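Local structure of deacylase (Burkholderia multivorans, 5THW) at residues 234-239 with 305-310; 113-118 with 212-217; 311-316 with 345-350. The protein probably hydrolyses N-carbamoyl amino acids as a two-zinc enzyme of the peptidase M20 family, and binds N-(aminocarbonyl)-beta-alanine beside its metal pair. All coordinates share one frame; numbering follows the deposited sequence.

In the fold
Interactions 1 and 2 hold opposite ends of one ligand: in 234-239 with 305-310, Q234 and R309 bind the carboxylate of N-(aminocarbonyl)-beta-alanine, while in 113-118 with 212-217, D115 joins the two zinc ions that meet the ligand's carbamoyl end and Q214 binds O2. Their centres lie about 21 Å apart and their nearest atoms about 7 Å, without touching. Interaction 3 is away from the annotated sites, L316 being about 12 Å from the ligand, yet it adjoins interaction 1: centres are about 12 Å apart, Q234 NE2 reaches Y346 OH at 2.8 Å, and strands 225-242 and 337-350 are neighbours in the sheet. H247 and N296 of the second subunit also hydrogen-bond the ligand.

Interaction 1 (234-239 with 305-310); sequences QRWYEI and TVDFRH. With URP (N-(aminocarbonyl)-beta-alanine), chain G.
Two antiparallel strands of the M20 dimerisation region, 166° apart in direction, meet here, with Q234, W236, D307 and R309 on the ligand face. R235 pairs with F308 and Y237 with V306 as hydrogen-bonded pairs; R235 N to F308 O is 2.9 Å.

On the ligand face the Q234 amide and R309 guanidinium run side by side, their planes 24° apart. Q234 OE1 sits over the guanidinium centre, 3.1 Å from CZ, but is poorly angled for a hydrogen bond to its nitrogens; it accepts instead from W236 NE1 at 2.8 Å. D307 holds R309 in a side-on salt bridge, NE to OD2 at 2.8 Å and NH2 to OD1, both through syn lone pairs and in the guanidinium plane, which fixes the rotation of that group. R309 NH1 donates to ligand O42 at 2.7 Å, with a weak second bond to G376 O, and NH2 to O41 at 2.8 Å. Q234 NE2 also donates to O42.

On the reverse face the Y237 and F308 rings meet obliquely, CE1 to CD2 3.7 Å; F308 packs on helices 259-275 and 313-334, and Y237 OH bonds D320. This is the ligand-binding face of the antiparallel sheet in the M20 dimerisation region, where A248 and G249 of the second subunit pack on D307 and R309.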
# COMPACT_ATOMS: atom_id res chain seq x y z
N GLN A 234 10.58 -5.69 -24.34
CA GLN A 234 9.81 -5.37 -23.15
C GLN A 234 9.23 -3.96 -23.23
O GLN A 234 9.78 -3.07 -23.88
CB GLN A 234 10.65 -5.48 -21.87
CG GLN A 234 11.47 -6.74 -21.72
CD GLN A 234 11.99 -6.91 -20.30
OE1 GLN A 234 11.34 -6.51 -19.34
NE2 GLN A 234 13.18 -7.48 -20.17
N ARG A 235 8.12 -3.77 -22.51
CA ARG A 235 7.48 -2.48 -22.34
C ARG A 235 7.04 -2.39 -20.88
O ARG A 235 6.34 -3.27 -20.39
CB ARG A 235 6.26 -2.33 -23.26
CG ARG A 235 6.53 -1.93 -24.70
CD ARG A 235 5.22 -1.95 -25.49
NE ARG A 235 5.40 -1.98 -26.94
CZ ARG A 235 5.13 -0.97 -27.76
NH1 ARG A 235 4.63 0.17 -27.30
NH2 ARG A 235 5.34 -1.11 -29.06
N TRP A 236 7.49 -1.35 -20.18
CA TRP A 236 7.14 -1.13 -18.79
C TRP A 236 6.32 0.15 -18.64
O TRP A 236 6.60 1.16 -19.29
CB TRP A 236 8.39 -1.04 -17.89
CG TRP A 236 9.15 -2.32 -17.74
CD1 TRP A 236 9.03 -3.46 -18.50
CD2 TRP A 236 10.18 -2.59 -16.77
NE1 TRP A 236 9.91 -4.42 -18.05
CE2 TRP A 236 10.63 -3.91 -17.00
CE3 TRP A 236 10.76 -1.85 -15.74
CZ2 TRP A 236 11.63 -4.50 -16.23
CZ3 TRP A 236 11.75 -2.44 -14.98
CH2 TRP A 236 12.18 -3.75 -15.23
N TYR A 237 5.34 0.10 -17.75
CA TYR A 237 4.43 1.21 -17.56
C TYR A 237 4.35 1.59 -16.10
O TYR A 237 4.59 0.78 -15.20
CB TYR A 237 3.01 0.87 -18.06
CG TYR A 237 2.96 0.42 -19.49
CD1 TYR A 237 3.26 -0.89 -19.83
CD2 TYR A 237 2.61 1.30 -20.51
CE1 TYR A 237 3.22 -1.32 -21.14
CE2 TYR A 237 2.56 0.88 -21.82
CZ TYR A 237 2.87 -0.43 -22.13
OH TYR A 237 2.83 -0.87 -23.44
N GLU A 238 4.01 2.85 -15.87
CA GLU A 238 3.64 3.35 -14.55
C GLU A 238 2.28 3.99 -14.71
O GLU A 238 2.10 4.87 -15.56
CB GLU A 238 4.67 4.34 -14.00
CG GLU A 238 5.97 3.69 -13.54
CD GLU A 238 6.95 4.70 -12.95
OE1 GLU A 238 8.00 4.27 -12.40
OE2 GLU A 238 6.67 5.91 -13.02
N ILE A 239 1.32 3.53 -13.93
CA ILE A 239 -0.05 4.03 -13.98
C ILE A 239 -0.42 4.56 -12.61
O ILE A 239 -0.11 3.95 -11.58
CB ILE A 239 -1.05 2.95 -14.43
CG1 ILE A 239 -0.71 2.45 -15.84
CG2 ILE A 239 -2.49 3.47 -14.38
CD1 ILE A 239 -1.59 1.31 -16.31
N THR A 305 2.50 -0.66 -11.45
CA THR A 305 3.34 -0.87 -12.62
C THR A 305 2.80 -2.02 -13.47
O THR A 305 2.07 -2.89 -13.00
CB THR A 305 4.78 -1.15 -12.21
OG1 THR A 305 4.83 -2.35 -11.43
CG2 THR A 305 5.33 0.01 -11.36
N VAL A 306 3.17 -1.99 -14.76
CA VAL A 306 2.83 -3.02 -15.72
C VAL A 306 4.10 -3.47 -16.44
O VAL A 306 4.92 -2.64 -16.83
CB VAL A 306 1.77 -2.53 -16.74
CG1 VAL A 306 1.58 -3.54 -17.85
CG2 VAL A 306 0.42 -2.26 -16.03
N ASP A 307 4.24 -4.78 -16.61
CA ASP A 307 5.39 -5.41 -17.24
C ASP A 307 4.86 -6.24 -18.41
O ASP A 307 4.12 -7.21 -18.19
CB ASP A 307 6.14 -6.28 -16.22
CG ASP A 307 7.40 -6.95 -16.79
OD1 ASP A 307 8.48 -6.78 -16.19
OD2 ASP A 307 7.31 -7.66 -17.82
N PHE A 308 5.18 -5.84 -19.64
CA PHE A 308 4.82 -6.59 -20.84
C PHE A 308 6.09 -7.11 -21.52
O PHE A 308 7.09 -6.39 -21.63
CB PHE A 308 4.03 -5.74 -21.83
CG PHE A 308 2.57 -5.59 -21.50
CD1 PHE A 308 1.95 -6.45 -20.62
CD2 PHE A 308 1.81 -4.60 -22.11
CE1 PHE A 308 0.60 -6.31 -20.32
CE2 PHE A 308 0.47 -4.46 -21.83
CZ PHE A 308 -0.14 -5.32 -20.93
N ARG A 309 6.05 -8.35 -21.98
CA ARG A 309 7.17 -8.92 -22.72
C ARG A 309 6.66 -9.81 -23.84
O ARG A 309 5.64 -10.49 -23.68
CB ARG A 309 8.12 -9.73 -21.82
CG ARG A 309 8.61 -8.96 -20.62
CD ARG A 309 9.55 -9.75 -19.74
NE ARG A 309 9.69 -9.09 -18.45
CZ ARG A 309 10.80 -9.09 -17.72
NH1 ARG A 309 11.89 -9.71 -18.17
NH2 ARG A 309 10.82 -8.46 -16.55
N HIS A 310 7.36 -9.80 -24.98
CA HIS A 310 7.09 -10.74 -26.05
C HIS A 310 8.30 -10.77 -26.97
O HIS A 310 8.99 -9.76 -27.11
CB HIS A 310 5.83 -10.37 -26.83
CG HIS A 310 5.23 -11.53 -27.58
ND1 HIS A 310 5.62 -11.86 -28.87
CD2 HIS A 310 4.30 -12.45 -27.22
CE1 HIS A 310 4.95 -12.93 -29.26
NE2 HIS A 310 4.15 -13.31 -28.28
O2 URP G . 16.52 -10.60 -14.08
C2 URP G . 17.29 -9.77 -14.53
N3 URP G . 18.52 -9.64 -14.04
N1 URP G . 16.92 -8.95 -15.51
C6 URP G . 16.34 -7.65 -15.21
C5 URP G . 15.58 -7.08 -16.39
C4 URP G . 14.34 -7.92 -16.57
O42 URP G . 14.27 -8.69 -17.56
O41 URP G . 13.42 -7.82 -15.72

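Interaction 2 (113-118 with 212-217); sequences RFDGIY and IEQGPI. With ZN (zinc ion), chain F; ZN (zinc ion), chain E; URP (N-(aminocarbonyl)-beta-alanine), chain G.
The side chains of D115 and Q214 cross at about a right angle beside the two-zinc centre of this M20-family hydrolase, with carboxylate and amide planes 64° apart. D115 binds the metals, while Q214 binds the ligand. D115 has CG anti to its backbone N (chi1 -174°), and its two oxygens diverge to different metals: OD2 binds the zinc ion of chain F at 2.0 Å, OD1 that of chain E at 2.4 Å. H403 and E150 share the first zinc ion with D115, H104 and H211 the second.

Q214 approaches from the other segment with its chain extended beyond CG. Its NE2 lies 3.3 Å from both OD1 and OD2 of D115, at angles too poor for a hydrogen bond to either; the N-H points instead to O2 of N-(aminocarbonyl)-beta-alanine, at 3.0 Å and 157°. The same NE2 also bonds to S402 OG. O2 is itself a ligand of the chain F zinc, while N3 coordinates the chain E zinc, and the ligand's carbamoyl end thus spans both metals.

Behind the metal bridge the contact turns apolar. I212 CG2 touches F114 CB at 4.0 Å, and the I212 and Y118 side chains cross obliquely, with CG2 4.1 Å from Y118 CD1. Y118 extends onward, its OH bonding to I414 O. G116 is the N-cap of helix 117-132, so D115 stands just before the helix start. A water joins the two backbones here, donating to F114 O and accepting from I212 N, each at 2.9 Å.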
# COMPACT_ATOMS: atom_id res chain seq x y z
N ARG A 113 21.05 -16.20 -5.35
CA ARG A 113 22.51 -16.18 -5.21
C ARG A 113 23.24 -16.23 -6.55
O ARG A 113 24.47 -16.17 -6.55
CB ARG A 113 22.97 -17.34 -4.32
CG ARG A 113 22.61 -17.18 -2.85
CD ARG A 113 22.67 -18.50 -2.10
NE ARG A 113 21.84 -19.50 -2.76
CZ ARG A 113 22.25 -20.71 -3.11
NH1 ARG A 113 23.49 -21.11 -2.84
NH2 ARG A 113 21.40 -21.54 -3.73
N PHE A 114 22.53 -16.34 -7.67
CA PHE A 114 23.16 -16.51 -8.97
C PHE A 114 22.76 -15.48 -10.01
O PHE A 114 23.54 -15.23 -10.94
CB PHE A 114 22.87 -17.92 -9.51
CG PHE A 114 23.34 -19.01 -8.59
CD1 PHE A 114 24.64 -19.49 -8.66
CD2 PHE A 114 22.51 -19.50 -7.59
CE1 PHE A 114 25.09 -20.47 -7.79
CE2 PHE A 114 22.95 -20.47 -6.72
CZ PHE A 114 24.24 -20.96 -6.81
N ASP A 115 21.60 -14.84 -9.87
CA ASP A 115 21.17 -13.81 -10.81
C ASP A 115 22.19 -12.67 -10.84
O ASP A 115 22.45 -12.03 -9.81
CB ASP A 115 19.79 -13.32 -10.38
CG ASP A 115 19.16 -12.33 -11.36
OD1 ASP A 115 19.77 -12.01 -12.40
OD2 ASP A 115 18.04 -11.86 -11.06
N GLY A 116 22.78 -12.42 -12.01
CA GLY A 116 23.74 -11.35 -12.18
C GLY A 116 25.16 -11.63 -11.69
O GLY A 116 26.12 -11.52 -12.46
N ILE A 117 25.30 -11.98 -10.42
CA ILE A 117 26.62 -12.14 -9.82
C ILE A 117 27.40 -13.25 -10.51
O ILE A 117 28.64 -13.20 -10.58
CB ILE A 117 26.45 -12.40 -8.31
CG1 ILE A 117 27.81 -12.49 -7.61
CG2 ILE A 117 25.58 -13.64 -8.07
CD1 ILE A 117 28.61 -11.18 -7.68
N TYR A 118 26.70 -14.26 -11.04
CA TYR A 118 27.37 -15.36 -11.74
C TYR A 118 28.13 -14.85 -12.96
O TYR A 118 29.26 -15.27 -13.22
CB TYR A 118 26.32 -16.41 -12.14
CG TYR A 118 26.81 -17.56 -13.00
CD1 TYR A 118 26.05 -18.01 -14.07
CD2 TYR A 118 28.02 -18.20 -12.73
CE1 TYR A 118 26.48 -19.08 -14.86
CE2 TYR A 118 28.46 -19.26 -13.51
CZ TYR A 118 27.68 -19.69 -14.57
OH TYR A 118 28.11 -20.74 -15.35
N ILE A 212 22.28 -17.28 -15.66
CA ILE A 212 21.32 -18.38 -15.50
C ILE A 212 20.07 -18.09 -16.32
O ILE A 212 19.69 -16.93 -16.53
CB ILE A 212 20.95 -18.62 -14.03
CG1 ILE A 212 20.37 -17.35 -13.41
CG2 ILE A 212 22.16 -19.15 -13.24
CD1 ILE A 212 19.41 -17.61 -12.27
N GLU A 213 19.41 -19.16 -16.77
CA GLU A 213 18.28 -19.02 -17.70
C GLU A 213 17.14 -18.22 -17.08
O GLU A 213 16.45 -17.47 -17.78
CB GLU A 213 17.77 -20.40 -18.12
CG GLU A 213 16.62 -20.33 -19.12
CD GLU A 213 15.89 -21.65 -19.28
OE1 GLU A 213 16.53 -22.72 -19.11
OE2 GLU A 213 14.67 -21.63 -19.59
N GLN A 214 16.92 -18.37 -15.77
CA GLN A 214 15.77 -17.83 -15.07
C GLN A 214 14.46 -18.42 -15.58
O GLN A 214 13.38 -17.88 -15.30
CB GLN A 214 15.75 -16.29 -15.14
CG GLN A 214 17.11 -15.67 -14.83
CD GLN A 214 17.12 -14.15 -14.90
OE1 GLN A 214 17.18 -13.58 -15.98
NE2 GLN A 214 17.11 -13.50 -13.74
N GLY A 215 14.55 -19.55 -16.29
CA GLY A 215 13.41 -20.28 -16.78
C GLY A 215 13.68 -21.77 -16.74
O GLY A 215 14.79 -22.21 -16.42
N PRO A 216 12.68 -22.59 -17.09
CA PRO A 216 12.77 -24.05 -16.91
C PRO A 216 13.23 -24.87 -18.12
O PRO A 216 13.30 -26.10 -17.99
CB PRO A 216 11.32 -24.41 -16.57
CG PRO A 216 10.52 -23.46 -17.41
CD PRO A 216 11.31 -22.17 -17.46
N ILE A 217 13.54 -24.24 -19.26
CA ILE A 217 13.71 -24.98 -20.51
C ILE A 217 14.94 -25.89 -20.46
O ILE A 217 14.84 -27.09 -20.75
CB ILE A 217 13.77 -24.01 -21.70
CG1 ILE A 217 12.48 -23.19 -21.77
CG2 ILE A 217 14.01 -24.76 -22.99
CD1 ILE A 217 12.40 -22.31 -22.98
ZN ZN F . 17.10 -10.28 -11.90
ZN ZN E . 20.24 -10.60 -14.34
O2 URP G . 16.52 -10.60 -14.08
C2 URP G . 17.29 -9.77 -14.53
N3 URP G . 18.52 -9.64 -14.04
N1 URP G . 16.92 -8.95 -15.51
C6 URP G . 16.34 -7.65 -15.21
C5 URP G . 15.58 -7.08 -16.39
C4 URP G . 14.34 -7.92 -16.57
O42 URP G . 14.27 -8.69 -17.56
O41 URP G . 13.42 -7.82 -15.72
O HOH W 1 23.14 -15.16 -13.83
O HOH W 2 20.81 -9.49 -16.27

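Interaction 3 (311-316 with 345-350); sequences PDDAVL and YYKPVA
The hydroxyl of Y345 donates to D313 OD1 at 2.6 Å, using the carboxylate's syn lone pair, and this bond ties the first turn of helix 313-334 to strand 337-350. The two side chains cross at about a right angle, yet their flat groups are nearly coplanar, 29° apart, and OD1 lies at the ring edge in its plane. D313 reaches across because CG stands anti to its backbone N (chi1 -165°).

Around this bond the cross-segment contacts are mainly nonbonded packing. P348 sets its ring against the helix start: CD lies 3.7 Å from D313 CB, while CG approaches P311 O. L316, one turn after D313, slides past Y345 in the opposite direction, bringing CD2 to the ring edge at 4.2 Å from CE1. Within 345-350, K347 NZ makes a weak hydrogen bond to Y345 OH, at 3.3 Å. The ammonium stays 4.8 Å from D313 OD2, so any effect on the carboxylate would be electrostatic and through space.

Capping bonds at the helix N-terminus form the second shell. D312 is the N-cap, its OD1 accepting from A314 N at 2.8 Å and more distantly from V315 N, both weak bonds; D312 O takes L316 N. H310 ND1 in turn bonds to D312 N. The Y345 ring also makes a cation-pi contact with R235. The arrangement lies at the surface, where helix 313-334, directly following strand 297-310, rests L316 on F308 and H310 of that strand and on R235 of strand 225-242, the sheet neighbour of strand 337-350.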
# COMPACT_ATOMS: atom_id res chain seq x y z
N PRO A 311 8.61 -11.93 -27.58
CA PRO A 311 9.72 -11.98 -28.53
C PRO A 311 9.42 -11.33 -29.87
O PRO A 311 10.36 -11.08 -30.64
CB PRO A 311 9.98 -13.48 -28.70
CG PRO A 311 8.67 -14.12 -28.34
CD PRO A 311 8.10 -13.27 -27.25
N ASP A 312 8.15 -11.02 -30.16
CA ASP A 312 7.74 -10.42 -31.42
C ASP A 312 7.28 -8.99 -31.12
O ASP A 312 6.32 -8.80 -30.37
CB ASP A 312 6.63 -11.24 -32.07
CG ASP A 312 6.24 -10.74 -33.46
OD1 ASP A 312 6.05 -9.52 -33.65
OD2 ASP A 312 6.10 -11.58 -34.38
N ASP A 313 7.94 -8.01 -31.76
CA ASP A 313 7.65 -6.61 -31.46
C ASP A 313 6.21 -6.25 -31.81
O ASP A 313 5.57 -5.47 -31.09
CB ASP A 313 8.62 -5.69 -32.20
CG ASP A 313 8.62 -4.27 -31.65
OD1 ASP A 313 8.94 -4.09 -30.45
OD2 ASP A 313 8.31 -3.34 -32.41
N ALA A 314 5.69 -6.82 -32.89
CA ALA A 314 4.32 -6.52 -33.30
C ALA A 314 3.32 -7.00 -32.26
O ALA A 314 2.37 -6.27 -31.92
CB ALA A 314 4.02 -7.15 -34.66
N VAL A 315 3.51 -8.20 -31.73
CA VAL A 315 2.64 -8.68 -30.66
C VAL A 315 2.81 -7.82 -29.42
O VAL A 315 1.83 -7.46 -28.75
CB VAL A 315 2.92 -10.17 -30.36
CG1 VAL A 315 2.12 -10.62 -29.15
CG2 VAL A 315 2.63 -11.03 -31.58
N LEU A 316 4.06 -7.45 -29.09
CA LEU A 316 4.30 -6.58 -27.95
C LEU A 316 3.55 -5.26 -28.09
O LEU A 316 3.07 -4.70 -27.10
CB LEU A 316 5.80 -6.35 -27.77
CG LEU A 316 6.22 -5.50 -26.57
CD1 LEU A 316 5.62 -6.02 -25.27
CD2 LEU A 316 7.74 -5.42 -26.47
N TYR A 345 11.06 0.83 -23.02
CA TYR A 345 10.74 0.03 -24.20
C TYR A 345 12.01 -0.25 -25.00
O TYR A 345 12.77 0.68 -25.28
CB TYR A 345 9.71 0.74 -25.08
CG TYR A 345 9.58 0.16 -26.47
CD1 TYR A 345 9.17 -1.16 -26.65
CD2 TYR A 345 9.84 0.93 -27.59
CE1 TYR A 345 9.03 -1.70 -27.92
CE2 TYR A 345 9.71 0.39 -28.87
CZ TYR A 345 9.30 -0.92 -29.02
OH TYR A 345 9.17 -1.46 -30.28
N TYR A 346 12.22 -1.51 -25.33
CA TYR A 346 13.29 -1.90 -26.25
C TYR A 346 12.81 -3.06 -27.11
O TYR A 346 12.16 -3.98 -26.62
CB TYR A 346 14.60 -2.24 -25.52
CG TYR A 346 14.63 -3.49 -24.69
CD1 TYR A 346 14.37 -3.44 -23.33
CD2 TYR A 346 14.96 -4.72 -25.25
CE1 TYR A 346 14.43 -4.58 -22.55
CE2 TYR A 346 15.01 -5.86 -24.48
CZ TYR A 346 14.74 -5.78 -23.13
OH TYR A 346 14.79 -6.90 -22.35
N LYS A 347 13.11 -2.98 -28.41
CA LYS A 347 12.68 -3.99 -29.36
C LYS A 347 13.45 -5.30 -29.12
O LYS A 347 14.55 -5.28 -28.56
CB LYS A 347 12.93 -3.52 -30.80
CG LYS A 347 12.44 -2.11 -31.10
CD LYS A 347 12.58 -1.80 -32.59
CE LYS A 347 12.44 -0.30 -32.85
NZ LYS A 347 11.34 0.31 -32.04
N PRO A 348 12.88 -6.43 -29.54
CA PRO A 348 13.60 -7.71 -29.38
C PRO A 348 14.97 -7.65 -30.05
O PRO A 348 15.15 -7.01 -31.09
CB PRO A 348 12.68 -8.72 -30.08
CG PRO A 348 11.32 -8.10 -30.02
CD PRO A 348 11.55 -6.63 -30.15
N VAL A 349 15.93 -8.34 -29.44
CA VAL A 349 17.33 -8.26 -29.83
C VAL A 349 17.73 -9.57 -30.49
O VAL A 349 17.49 -10.66 -29.94
CB VAL A 349 18.23 -7.98 -28.62
CG1 VAL A 349 19.70 -8.10 -29.01
CG2 VAL A 349 17.93 -6.61 -28.01
N ALA A 350 18.36 -9.47 -31.65
CA ALA A 350 19.05 -10.59 -32.28
C ALA A 350 20.55 -10.41 -32.05
O ALA A 350 21.14 -9.42 -32.50
CB ALA A 350 18.73 -10.68 -33.77